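Rik1-associated factor 1 (Schizosaccharomyces pombe, PDB 4O9D) helps establish heterochromatin as a component of the Clr4 methyltransferase complex, which ubiquitylates and methylates histone H3. Local coordinates at residues 126-135 with 146-156. Residues are numbered along the deposited sequence; the frame is centred on the assembly and turned at random.
Sequences FNAPTDYIHK and VACKNGYGYLL
N150 and T130 meet through a polar grip: the amide ND2 of N150 donates to T130 OG1 (3.1 Å) and to Y154 OH (2.9 Å), both acceptors lying close to the amide plane. Asparagine suits the place because its other arm, OD1, accepts from Y152 N in an Asx turn that overlaps the end of the type I turn from C148 to G151. CG of N150 sits between its backbone N and carbonyl carbon (chi1 66°), which sets ND2 toward T130 OG1 and Y154 OH and OD1 toward Y152 N. With an alanine in place of N150, T130 OG1 and Y154 OH would probably lose their shared donor, and Y152 N its Asx acceptor.

Backbone bonds join the strands. A147 N donates to K135 O (2.9 Å), while A147 O takes H134 N at 2.8 Å and, weakly, K135 N; H134 and K135 thus share A147 as a classic beta bulge. Just outside the strand pair, K149 N gives a nearly straight bond to Y132 O. Strands 133-138 and 144-148 form the first hairpin of a four-stranded antiparallel blade in this WD-repeat beta-propeller, and F126 ends the outermost strand of the preceding blade, so the connection crosses from one blade to the next.

At that outer end the packing is apolar. A flat phenylalanine ring serves two neighbours: L156 CD2 sits over the centre of the F126 ring, 3.5 Å from its centroid, and the F126 edge meets the face of Y154 in a T-shaped pair, planes at 72°. P129 CG adds a contact at Y154 CE2, 3.8 Å away.

K149 uses its long, extended chain: its CB lies over the H134 face, its methylenes run past the D131 carboxylate, and NZ reaches 3.6 Å from Y132 CE2. Lysine fits because this aliphatic length still ends in a charge: a water bridges NZ to D131 OD1, and F206 offers a cation-pi partner, while S184 bonds H134 ND1.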
loop_
_atom_site.group_PDB
_atom_site.type_symbol
_atom_site.label_atom_id
_atom_site.label_comp_id
_atom_site.label_asym_id
_atom_site.label_seq_id
_atom_site.Cartn_x
_atom_site.Cartn_y
_atom_site.Cartn_z
ATOM N N PHE A 126 0.548 -20.067 -3.783
ATOM C CA PHE A 126 2.012 -20.182 -3.721
ATOM C C PHE A 126 2.422 -20.399 -2.261
ATOM O O PHE A 126 2.227 -19.514 -1.424
ATOM C CB PHE A 126 2.659 -18.927 -4.326
ATOM C CG PHE A 126 4.158 -18.978 -4.428
ATOM C CD1 PHE A 126 4.800 -19.966 -5.175
ATOM C CD2 PHE A 126 4.936 -17.992 -3.812
ATOM C CE1 PHE A 126 6.185 -19.986 -5.292
ATOM C CE2 PHE A 126 6.319 -18.005 -3.919
ATOM C CZ PHE A 126 6.951 -19.015 -4.660
ATOM N N ASN A 127 2.952 -21.593 -1.967
ATOM C CA ASN A 127 3.237 -22.029 -0.599
ATOM C C ASN A 127 4.723 -22.024 -0.197
ATOM O O ASN A 127 5.053 -22.251 0.969
ATOM C CB ASN A 127 2.702 -23.457 -0.382
ATOM C CG ASN A 127 1.217 -23.489 -0.129
ATOM O OD1 ASN A 127 0.672 -22.616 0.555
ATOM N ND2 ASN A 127 0.542 -24.490 -0.686
ATOM N N ALA A 128 5.613 -21.764 -1.142
ATOM C CA ALA A 128 7.047 -21.775 -0.838
ATOM C C ALA A 128 7.478 -20.813 0.286
ATOM O O ALA A 128 8.367 -21.142 1.069
ATOM C CB ALA A 128 7.854 -21.509 -2.098
ATOM N N PRO A 129 6.856 -19.621 0.385
ATOM C CA PRO A 129 7.392 -18.703 1.401
ATOM C C PRO A 129 7.366 -19.290 2.828
ATOM O O PRO A 129 6.439 -20.009 3.183
ATOM C CB PRO A 129 6.480 -17.459 1.272
ATOM C CG PRO A 129 6.041 -17.499 -0.208
ATOM C CD PRO A 129 5.831 -18.989 -0.466
ATOM N N THR A 130 8.373 -18.966 3.637
ATOM C CA THR A 130 8.495 -19.540 4.970
ATOM C C THR A 130 8.161 -18.534 6.087
ATOM O O THR A 130 8.283 -18.840 7.279
ATOM C CB THR A 130 9.909 -20.115 5.158
ATOM O OG1 THR A 130 10.884 -19.081 4.945
ATOM C CG2 THR A 130 10.143 -21.242 4.144
ATOM N N ASP A 131 7.720 -17.335 5.714
ATOM C CA ASP A 131 7.360 -16.338 6.722
ATOM C C ASP A 131 6.303 -15.398 6.099
ATOM O O ASP A 131 5.915 -15.575 4.936
ATOM C CB ASP A 131 8.623 -15.580 7.177
ATOM C CG ASP A 131 8.531 -15.039 8.608
ATOM O OD1 ASP A 131 7.435 -14.971 9.202
ATOM O OD2 ASP A 131 9.594 -14.655 9.147
ATOM N N TYR A 132 5.812 -14.447 6.879
ATOM C CA TYR A 132 4.734 -13.565 6.422
ATOM C C TYR A 132 5.018 -12.990 5.043
ATOM O O TYR A 132 6.166 -12.643 4.714
ATOM C CB TYR A 132 4.557 -12.371 7.354
ATOM C CG TYR A 132 4.224 -12.695 8.789
ATOM C CD1 TYR A 132 3.780 -13.954 9.159
ATOM C CD2 TYR A 132 4.334 -11.715 9.774
ATOM C CE1 TYR A 132 3.465 -14.236 10.475
ATOM C CE2 TYR A 132 4.036 -11.995 11.094
ATOM C CZ TYR A 132 3.603 -13.258 11.435
ATOM O OH TYR A 132 3.286 -13.532 12.744
ATOM N N ILE A 133 3.969 -12.901 4.234
ATOM C CA ILE A 133 4.006 -12.042 3.056
ATOM C C ILE A 133 3.844 -10.598 3.543
ATOM O O ILE A 133 2.936 -10.319 4.324
ATOM C CB ILE A 133 2.874 -12.375 2.086
ATOM C CG1 ILE A 133 2.887 -13.883 1.751
ATOM C CG2 ILE A 133 3.010 -11.526 0.805
ATOM C CD1 ILE A 133 4.251 -14.426 1.216
ATOM N N HIS A 134 4.705 -9.689 3.090
ATOM C CA HIS A 134 4.563 -8.252 3.459
ATOM C C HIS A 134 4.061 -7.298 2.354
ATOM O O HIS A 134 3.458 -6.272 2.662
ATOM C CB HIS A 134 5.911 -7.703 3.982
ATOM C CG HIS A 134 6.208 -8.067 5.406
ATOM N ND1 HIS A 134 7.471 -7.962 5.956
ATOM C CD2 HIS A 134 5.406 -8.524 6.400
ATOM C CE1 HIS A 134 7.425 -8.310 7.231
ATOM N NE2 HIS A 134 6.186 -8.665 7.521
ATOM N N LYS A 135 4.363 -7.575 1.085
ATOM C CA LYS A 135 3.943 -6.667 -0.009
ATOM C C LYS A 135 3.789 -7.375 -1.341
ATOM O O LYS A 135 4.453 -8.387 -1.601
ATOM C CB LYS A 135 4.944 -5.525 -0.217
ATOM C CG LYS A 135 4.303 -4.224 -0.745
ATOM C CD LYS A 135 3.538 -3.469 0.332
ATOM C CE LYS A 135 2.930 -2.169 -0.233
ATOM N NZ LYS A 135 2.045 -2.428 -1.421
ATOM N N VAL A 146 6.548 -10.505 -5.080
ATOM C CA VAL A 146 6.174 -10.812 -3.729
ATOM C C VAL A 146 7.329 -10.460 -2.799
ATOM O O VAL A 146 8.452 -10.885 -3.049
ATOM C CB VAL A 146 5.876 -12.289 -3.617
ATOM C CG1 VAL A 146 5.352 -12.613 -2.247
ATOM C CG2 VAL A 146 4.858 -12.670 -4.703
ATOM N N ALA A 147 7.064 -9.694 -1.733
ATOM C CA ALA A 147 8.102 -9.419 -0.742
ATOM C C ALA A 147 7.793 -10.168 0.549
ATOM O O ALA A 147 6.735 -9.996 1.153
ATOM C CB ALA A 147 8.263 -7.897 -0.496
ATOM N N CYS A 148 8.740 -10.998 0.978
ATOM C CA CYS A 148 8.504 -11.904 2.098
ATOM C C CYS A 148 9.387 -11.560 3.296
ATOM O O CYS A 148 10.532 -11.119 3.142
ATOM C CB CYS A 148 8.745 -13.359 1.652
ATOM S SG CYS A 148 8.549 -14.565 2.990
ATOM N N LYS A 149 8.841 -11.787 4.486
ATOM C CA LYS A 149 9.536 -11.538 5.732
ATOM C C LYS A 149 10.820 -12.359 5.846
ATOM O O LYS A 149 11.750 -11.953 6.552
ATOM C CB LYS A 149 8.595 -11.836 6.907
ATOM C CG LYS A 149 9.061 -11.309 8.266
ATOM C CD LYS A 149 7.962 -11.409 9.324
ATOM C CE LYS A 149 8.466 -10.977 10.694
ATOM N NZ LYS A 149 7.359 -10.835 11.697
ATOM N N ASN A 150 10.892 -13.497 5.148
ATOM C CA ASN A 150 12.085 -14.341 5.232
ATOM C C ASN A 150 13.288 -13.725 4.526
ATOM O O ASN A 150 14.376 -14.280 4.565
ATOM C CB ASN A 150 11.826 -15.766 4.687
ATOM C CG ASN A 150 11.545 -15.790 3.199
ATOM O OD1 ASN A 150 11.572 -14.757 2.548
ATOM N ND2 ASN A 150 11.281 -16.983 2.647
ATOM N N GLY A 151 13.095 -12.578 3.876
ATOM C CA GLY A 151 14.193 -11.905 3.198
ATOM C C GLY A 151 14.247 -12.137 1.697
ATOM O O GLY A 151 14.994 -11.466 0.990
ATOM N N TYR A 152 13.462 -13.083 1.200
ATOM C CA TYR A 152 13.321 -13.280 -0.252
ATOM C C TYR A 152 12.235 -12.400 -0.880
ATOM O O TYR A 152 11.197 -12.176 -0.266
ATOM C CB TYR A 152 12.917 -14.741 -0.543
ATOM C CG TYR A 152 14.055 -15.721 -0.365
ATOM C CD1 TYR A 152 14.630 -15.925 0.888
ATOM C CD2 TYR A 152 14.556 -16.451 -1.449
ATOM C CE1 TYR A 152 15.685 -16.838 1.067
ATOM C CE2 TYR A 152 15.615 -17.347 -1.282
ATOM C CZ TYR A 152 16.169 -17.537 -0.021
ATOM O OH TYR A 152 17.219 -18.419 0.151
ATOM N N GLY A 153 12.465 -11.960 -2.120
ATOM C CA GLY A 153 11.382 -11.621 -3.038
ATOM C C GLY A 153 11.079 -12.816 -3.968
ATOM O O GLY A 153 11.934 -13.676 -4.203
ATOM N N TYR A 154 9.858 -12.886 -4.480
ATOM C CA TYR A 154 9.503 -13.892 -5.482
ATOM C C TYR A 154 8.809 -13.197 -6.670
ATOM O O TYR A 154 8.154 -12.149 -6.497
ATOM C CB TYR A 154 8.578 -14.926 -4.860
ATOM C CG TYR A 154 9.113 -15.583 -3.608
ATOM C CD1 TYR A 154 9.910 -16.726 -3.682
ATOM C CD2 TYR A 154 8.806 -15.083 -2.353
ATOM C CE1 TYR A 154 10.405 -17.340 -2.532
ATOM C CE2 TYR A 154 9.281 -15.685 -1.204
ATOM C CZ TYR A 154 10.089 -16.829 -1.307
ATOM O OH TYR A 154 10.562 -17.438 -0.171
ATOM N N LEU A 155 9.020 -13.734 -7.873
ATOM C CA LEU A 155 8.269 -13.325 -9.054
ATOM C C LEU A 155 7.397 -14.515 -9.497
ATOM O O LEU A 155 7.916 -15.618 -9.726
ATOM C CB LEU A 155 9.203 -12.911 -10.199
ATOM C CG LEU A 155 10.094 -11.660 -10.034
ATOM C CD1 LEU A 155 10.983 -11.531 -11.272
ATOM C CD2 LEU A 155 9.247 -10.381 -9.800
ATOM N N LEU A 156 6.097 -14.286 -9.641
ATOM C CA LEU A 156 5.161 -15.355 -9.991
ATOM C C LEU A 156 4.368 -15.035 -11.245
ATOM O O LEU A 156 3.874 -13.926 -11.384
ATOM C CB LEU A 156 4.167 -15.570 -8.852
ATOM C CG LEU A 156 4.750 -15.893 -7.484
ATOM C CD1 LEU A 156 3.654 -15.994 -6.423
ATOM C CD2 LEU A 156 5.553 -17.176 -7.565
HETATM O O HOH W 1 6.860 -13.534 11.888
#